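PDB 3HXL: uncharacterized protein DSY3957 from Desulfitobacterium hafniense, which probably assembles with copies of itself into the contractile sheath around a phage-type tail tube. Local coordinates for residues Gly110-Arg113 and Gly114-Ile117; Ser134-Asp138 and Gly139-Asp143. One frame throughout, in Å; residues are numbered along the deposited sequence.

Contact 1: Gly110-Arg113 and Gly114-Ile117; sequences GGAR and GNDI
Arg113 folds its side chain across that of Asp116, three residues on, the two meeting at about a right angle. NH1 gives a hydrogen bond of 2.9 Å to Asp116 OD2, part of a salt bridge. The oxygen lies in the guanidinium plane, at its edge, but the carboxylate plane is turned 81° from it, and NH1 comes to OD2 from the anti side, somewhat out of the carboxylate plane. With CG anti to the backbone N (chi1 -180°) and a bend at chi2, the arginine chain runs past the turn, bringing CD within 3.4 Å of the same OD2. NH1 also forms a salt bridge with Asp138 of the next hairpin, and NH2 bonds Gly64 O, so several partners fix the rotation of the guanidinium.

The other carboxylate oxygen, Asp116 OD1, accepts a 2.8 Å bond from a water that also donates to Ala112 O. That carbonyl takes Asn115 N as well, at 3.0 Å. Gly114 N bonds Gly111 O, and Asp116 N bonds Arg113 O. Gly111 has a backbone conformation that calls for glycine. Asn115 lays its amide near Ala112, ND2 being 3.8 Å from Ala112 CA, while its OD1 accepts from Gly178 N. Successive i to i+3 backbone bonds, together with an i to i+3 salt bridge, mark this as a short 3-10 turn leading into strand 117-123 of the sheath protein's beta-sandwich domain.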
ATOM      1  N   GLY A 110       1.110  -1.410 -22.936  1.00 26.49           N
ATOM      2  CA  GLY A 110      -0.197  -1.122 -23.491  1.00 25.65           C
ATOM      3  C   GLY A 110      -0.835  -0.011 -22.676  1.00 24.42           C
ATOM      4  O   GLY A 110      -0.464   0.204 -21.521  1.00 24.23           O
ATOM      5  N   GLY A 111      -1.784   0.699 -23.274  1.00 23.03           N
ATOM      6  CA  GLY A 111      -2.449   1.780 -22.574  1.00 23.28           C
ATOM      7  C   GLY A 111      -2.650   2.983 -23.470  1.00 27.84           C
ATOM      8  O   GLY A 111      -2.030   3.087 -24.530  1.00 30.15           O
ATOM      9  N   ALA A 112      -3.520   3.893 -23.042  1.00 23.88           N
ATOM     10  CA  ALA A 112      -3.817   5.104 -23.798  1.00 25.00           C
ATOM     11  C   ALA A 112      -2.621   6.050 -23.816  1.00 26.61           C
ATOM     12  O   ALA A 112      -2.539   6.947 -24.656  1.00 29.20           O
ATOM     13  CB  ALA A 112      -5.029   5.807 -23.191  1.00 22.22           C
ATOM     14  N   ARG A 113      -1.694   5.855 -22.886  1.00 27.02           N
ATOM     15  CA  ARG A 113      -0.516   6.709 -22.818  1.00 23.03           C
ATOM     16  C   ARG A 113       0.328   6.533 -24.080  1.00 24.23           C
ATOM     17  O   ARG A 113       1.084   7.424 -24.463  1.00 23.53           O
ATOM     18  CB  ARG A 113       0.296   6.373 -21.566  1.00 24.06           C
ATOM     19  CG  ARG A 113       1.553   7.201 -21.370  1.00 21.69           C
ATOM     20  CD  ARG A 113       1.295   8.693 -21.500  1.00 25.56           C
ATOM     21  NE  ARG A 113       2.337   9.461 -20.821  1.00 22.88           N
ATOM     22  CZ  ARG A 113       2.489  10.777 -20.916  1.00 23.01           C
ATOM     23  NH1 ARG A 113       1.666  11.490 -21.672  1.00 29.32           N
ATOM     24  NH2 ARG A 113       3.464  11.380 -20.247  1.00 21.59           N
ATOM     25  N   GLY A 114       0.186   5.383 -24.730  1.00 20.84           N
ATOM     26  CA  GLY A 114       0.932   5.141 -25.949  1.00 25.74           C
ATOM     27  C   GLY A 114       0.523   6.091 -27.066  1.00 29.54           C
ATOM     28  O   GLY A 114       1.321   6.388 -27.957  1.00 33.46           O
ATOM     29  N   ASN A 115      -0.715   6.579 -27.027  1.00 29.73           N
ATOM     30  CA  ASN A 115      -1.183   7.496 -28.064  1.00 31.30           C
ATOM     31  C   ASN A 115      -0.590   8.901 -27.933  1.00 30.79           C
ATOM     32  O   ASN A 115      -0.804   9.752 -28.797  1.00 27.87           O
ATOM     33  CB  ASN A 115      -2.712   7.588 -28.065  1.00 33.68           C
ATOM     34  CG  ASN A 115      -3.384   6.240 -28.244  1.00 41.26           C
ATOM     35  OD1 ASN A 115      -2.989   5.437 -29.097  1.00 36.26           O
ATOM     36  ND2 ASN A 115      -4.415   5.989 -27.446  1.00 39.73           N
ATOM     37  N   ASP A 116       0.151   9.151 -26.857  1.00 30.32           N
ATOM     38  CA  ASP A 116       0.773  10.461 -26.666  1.00 28.08           C
ATOM     39  C   ASP A 116       2.196  10.442 -27.210  1.00 29.41           C
ATOM     40  O   ASP A 116       2.957  11.393 -27.029  1.00 28.74           O
ATOM     41  CB  ASP A 116       0.825  10.845 -25.185  1.00 30.11           C
ATOM     42  CG  ASP A 116      -0.550  10.954 -24.556  1.00 31.23           C
ATOM     43  OD1 ASP A 116      -1.522  11.236 -25.284  1.00 30.07           O
ATOM     44  OD2 ASP A 116      -0.650  10.773 -23.325  1.00 30.15           O
ATOM     45  N   ILE A 117       2.555   9.345 -27.862  1.00 28.09           N
ATOM     46  CA  ILE A 117       3.888   9.199 -28.429  1.00 21.70           C
ATOM     47  C   ILE A 117       3.838   9.501 -29.921  1.00 24.84           C
ATOM     48  O   ILE A 117       2.894   9.116 -30.610  1.00 26.67           O
ATOM     49  CB  ILE A 117       4.417   7.767 -28.228  1.00 20.38           C
ATOM     50  CG1 ILE A 117       4.283   7.367 -26.755  1.00 22.67           C
ATOM     51  CG2 ILE A 117       5.883   7.690 -28.656  1.00 23.42           C
ATOM     52  CD1 ILE A 117       4.712   5.944 -26.459  1.00 18.72           C
TER
HETATM   53  O   HOH W   1      -3.642   9.535 -24.649  1.00 38.65           O

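Contact 2: Ser134-Asp138 and Gly139-Asp143; sequences STLVD and GAELD
Gly139 meets Leu136 at the hairpin end, where its carbonyl O lies 3.7 Å from Leu136 CD2. It is the second corner residue of a type I' turn running from Val137 to Ala140, and its backbone angles (83°, -13°) suit glycine. Ala140 closes that turn with a pair of bonds: its N donates to Val137 O, and its O accepts from Val137 N at 2.8 Å. Glu141 pairs with Leu136 without backbone bonds. Its CB sits 4.0 Å from Leu136 CD1 on the face these two residues share, and its chain, with CG anti to the backbone N (chi1 173°) and extended beyond, reaches away from the turn and across to Ser134 on the neighbouring strand. There OE1 comes 3.0 Å from Ser134 OG, whose proton also has another acceptor within reach.

Leu142 N then bonds Thr135 O, almost in line with its C=O. The leucine side chain crosses Val137 at about a right angle, CD1 against CG2 at 3.5 Å, and Trp158 touches both residues. Asp143 also faces Thr135, its O accepting Thr135 N at 2.9 Å, so Leu142 and Asp143 together make a classic beta bulge. On the face shared by Thr135 and Asp143, a water accepts from Thr135 OG1 and donates to Asp143 OD2, which is held as well by Gln145 and Asn156. The hairpin's register thus rests on main-chain bonds, with apolar packing of Val137 on Leu142 and of Leu136 on the Glu141 chain, while the water-bridged Thr135 and Asp143 give a hydrated polar patch at the bulge.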
ATOM      1  N   SER A 134      13.669  10.513 -33.641  1.00 24.79           N
ATOM      2  CA  SER A 134      13.315  11.026 -32.332  1.00 29.53           C
ATOM      3  C   SER A 134      11.968  10.511 -31.851  1.00 28.47           C
ATOM      4  O   SER A 134      11.042  10.299 -32.639  1.00 30.72           O
ATOM      5  CB  SER A 134      13.323  12.556 -32.364  1.00 32.60           C
ATOM      6  OG  SER A 134      14.623  13.038 -32.659  1.00 29.17           O
ATOM      7  N   THR A 135      11.878  10.295 -30.544  1.00 30.94           N
ATOM      8  CA  THR A 135      10.652   9.821 -29.926  1.00 28.77           C
ATOM      9  C   THR A 135      10.097  10.975 -29.102  1.00 25.10           C
ATOM     10  O   THR A 135      10.754  11.469 -28.182  1.00 26.06           O
ATOM     11  CB  THR A 135      10.921   8.612 -28.998  1.00 29.73           C
ATOM     12  OG1 THR A 135      11.564   7.576 -29.746  1.00 21.33           O
ATOM     13  CG2 THR A 135       9.618   8.075 -28.424  1.00 28.82           C
ATOM     14  N   LEU A 136       8.894  11.415 -29.452  1.00 27.16           N
ATOM     15  CA  LEU A 136       8.251  12.515 -28.750  1.00 26.17           C
ATOM     16  C   LEU A 136       7.087  12.040 -27.903  1.00 22.30           C
ATOM     17  O   LEU A 136       6.338  11.143 -28.293  1.00 25.45           O
ATOM     18  CB  LEU A 136       7.743  13.567 -29.739  1.00 23.70           C
ATOM     19  CG  LEU A 136       8.740  14.585 -30.310  1.00 29.30           C
ATOM     20  CD1 LEU A 136       9.877  13.882 -31.015  1.00 29.43           C
ATOM     21  CD2 LEU A 136       8.003  15.511 -31.261  1.00 29.93           C
ATOM     22  N   VAL A 137       6.952  12.657 -26.738  1.00 23.02           N
ATOM     23  CA  VAL A 137       5.874  12.355 -25.807  1.00 30.31           C
ATOM     24  C   VAL A 137       5.253  13.694 -25.440  1.00 31.26           C
ATOM     25  O   VAL A 137       5.906  14.538 -24.823  1.00 34.90           O
ATOM     26  CB  VAL A 137       6.405  11.672 -24.534  1.00 27.03           C
ATOM     27  CG1 VAL A 137       5.261  11.422 -23.566  1.00 33.55           C
ATOM     28  CG2 VAL A 137       7.086  10.361 -24.898  1.00 22.68           C
ATOM     29  N   ASP A 138       3.993  13.880 -25.821  1.00 28.77           N
ATOM     30  CA  ASP A 138       3.292  15.135 -25.574  1.00 39.71           C
ATOM     31  C   ASP A 138       4.068  16.274 -26.226  1.00 40.39           C
ATOM     32  O   ASP A 138       4.164  17.368 -25.672  1.00 37.73           O
ATOM     33  CB  ASP A 138       3.146  15.416 -24.075  1.00 38.64           C
ATOM     34  CG  ASP A 138       2.134  14.506 -23.402  1.00 30.43           C
ATOM     35  OD1 ASP A 138       1.118  14.163 -24.040  1.00 37.21           O
ATOM     36  OD2 ASP A 138       2.349  14.152 -22.227  1.00 31.46           O
ATOM     37  N   GLY A 139       4.639  16.000 -27.397  1.00 39.25           N
ATOM     38  CA  GLY A 139       5.393  17.014 -28.116  1.00 37.57           C
ATOM     39  C   GLY A 139       6.834  17.201 -27.682  1.00 34.69           C
ATOM     40  O   GLY A 139       7.609  17.848 -28.382  1.00 41.85           O
ATOM     41  N   ALA A 140       7.202  16.643 -26.536  1.00 35.08           N
ATOM     42  CA  ALA A 140       8.563  16.774 -26.036  1.00 36.00           C
ATOM     43  C   ALA A 140       9.439  15.598 -26.465  1.00 42.30           C
ATOM     44  O   ALA A 140       9.064  14.435 -26.302  1.00 37.51           O
ATOM     45  CB  ALA A 140       8.548  16.887 -24.518  1.00 36.75           C
ATOM     46  N   GLU A 141      10.609  15.910 -27.013  1.00 39.13           N
ATOM     47  CA  GLU A 141      11.541  14.879 -27.453  1.00 37.55           C
ATOM     48  C   GLU A 141      12.274  14.303 -26.251  1.00 37.01           C
ATOM     49  O   GLU A 141      13.023  15.011 -25.578  1.00 33.57           O
ATOM     50  CB  GLU A 141      12.552  15.467 -28.437  1.00 43.04           C
ATOM     51  CG  GLU A 141      13.667  14.511 -28.831  1.00 37.84           C
ATOM     52  CD  GLU A 141      14.668  15.151 -29.768  1.00 45.48           C
ATOM     53  OE1 GLU A 141      14.289  15.465 -30.917  1.00 47.00           O
ATOM     54  OE2 GLU A 141      15.831  15.344 -29.351  1.00 48.76           O
ATOM     55  N   LEU A 142      12.060  13.017 -25.985  1.00 32.77           N
ATOM     56  CA  LEU A 142      12.703  12.364 -24.851  1.00 25.85           C
ATOM     57  C   LEU A 142      13.814  11.406 -25.277  1.00 25.03           C
ATOM     58  O   LEU A 142      14.528  10.871 -24.435  1.00 25.23           O
ATOM     59  CB  LEU A 142      11.661  11.621 -24.011  1.00 27.62           C
ATOM     60  CG  LEU A 142      10.483  12.465 -23.513  1.00 38.88           C
ATOM     61  CD1 LEU A 142       9.545  11.598 -22.686  1.00 31.41           C
ATOM     62  CD2 LEU A 142      10.995  13.635 -22.682  1.00 41.08           C
ATOM     63  N   ASP A 143      13.954  11.189 -26.583  1.00 23.61           N
ATOM     64  CA  ASP A 143      15.008  10.324 -27.105  1.00 29.25           C
ATOM     65  C   ASP A 143      15.313  10.695 -28.551  1.00 23.99           C
ATOM     66  O   ASP A 143      14.424  11.089 -29.305  1.00 24.47           O
ATOM     67  CB  ASP A 143      14.608   8.840 -27.031  1.00 32.30           C
ATOM     68  CG  ASP A 143      15.753   7.904 -27.419  1.00 36.02           C
ATOM     69  OD1 ASP A 143      16.843   7.998 -26.808  1.00 34.19           O
ATOM     70  OD2 ASP A 143      15.570   7.066 -28.332  1.00 26.14           O
TER
HETATM   71  O   HOH W   2      14.062   7.853 -30.679  1.00 28.30           O

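Contact 1 precedes contact 2 in the same beta-sandwich domain, and their centres lie about 13 Å apart. The 3-10 turn of 110-117 abuts the hairpin end of 134-143: Arg113 NH1 reaches Asp138 OD2 at 2.8 Å, so the arginine lies between two carboxylates whose charges would be partly offset by it. A probable hydrogen bond of 3.0 Å from Asp138 N to Asp116 O joins the backbones beside it. Further in, Ile117 CG2 packs 3.8 Å from Thr135 CG2, where strand 117-123 begins alongside strand 131-137. The two contacts thus meet at one end of the four-stranded antiparallel sheet, strand 140-147 forming its outer edge within this chain.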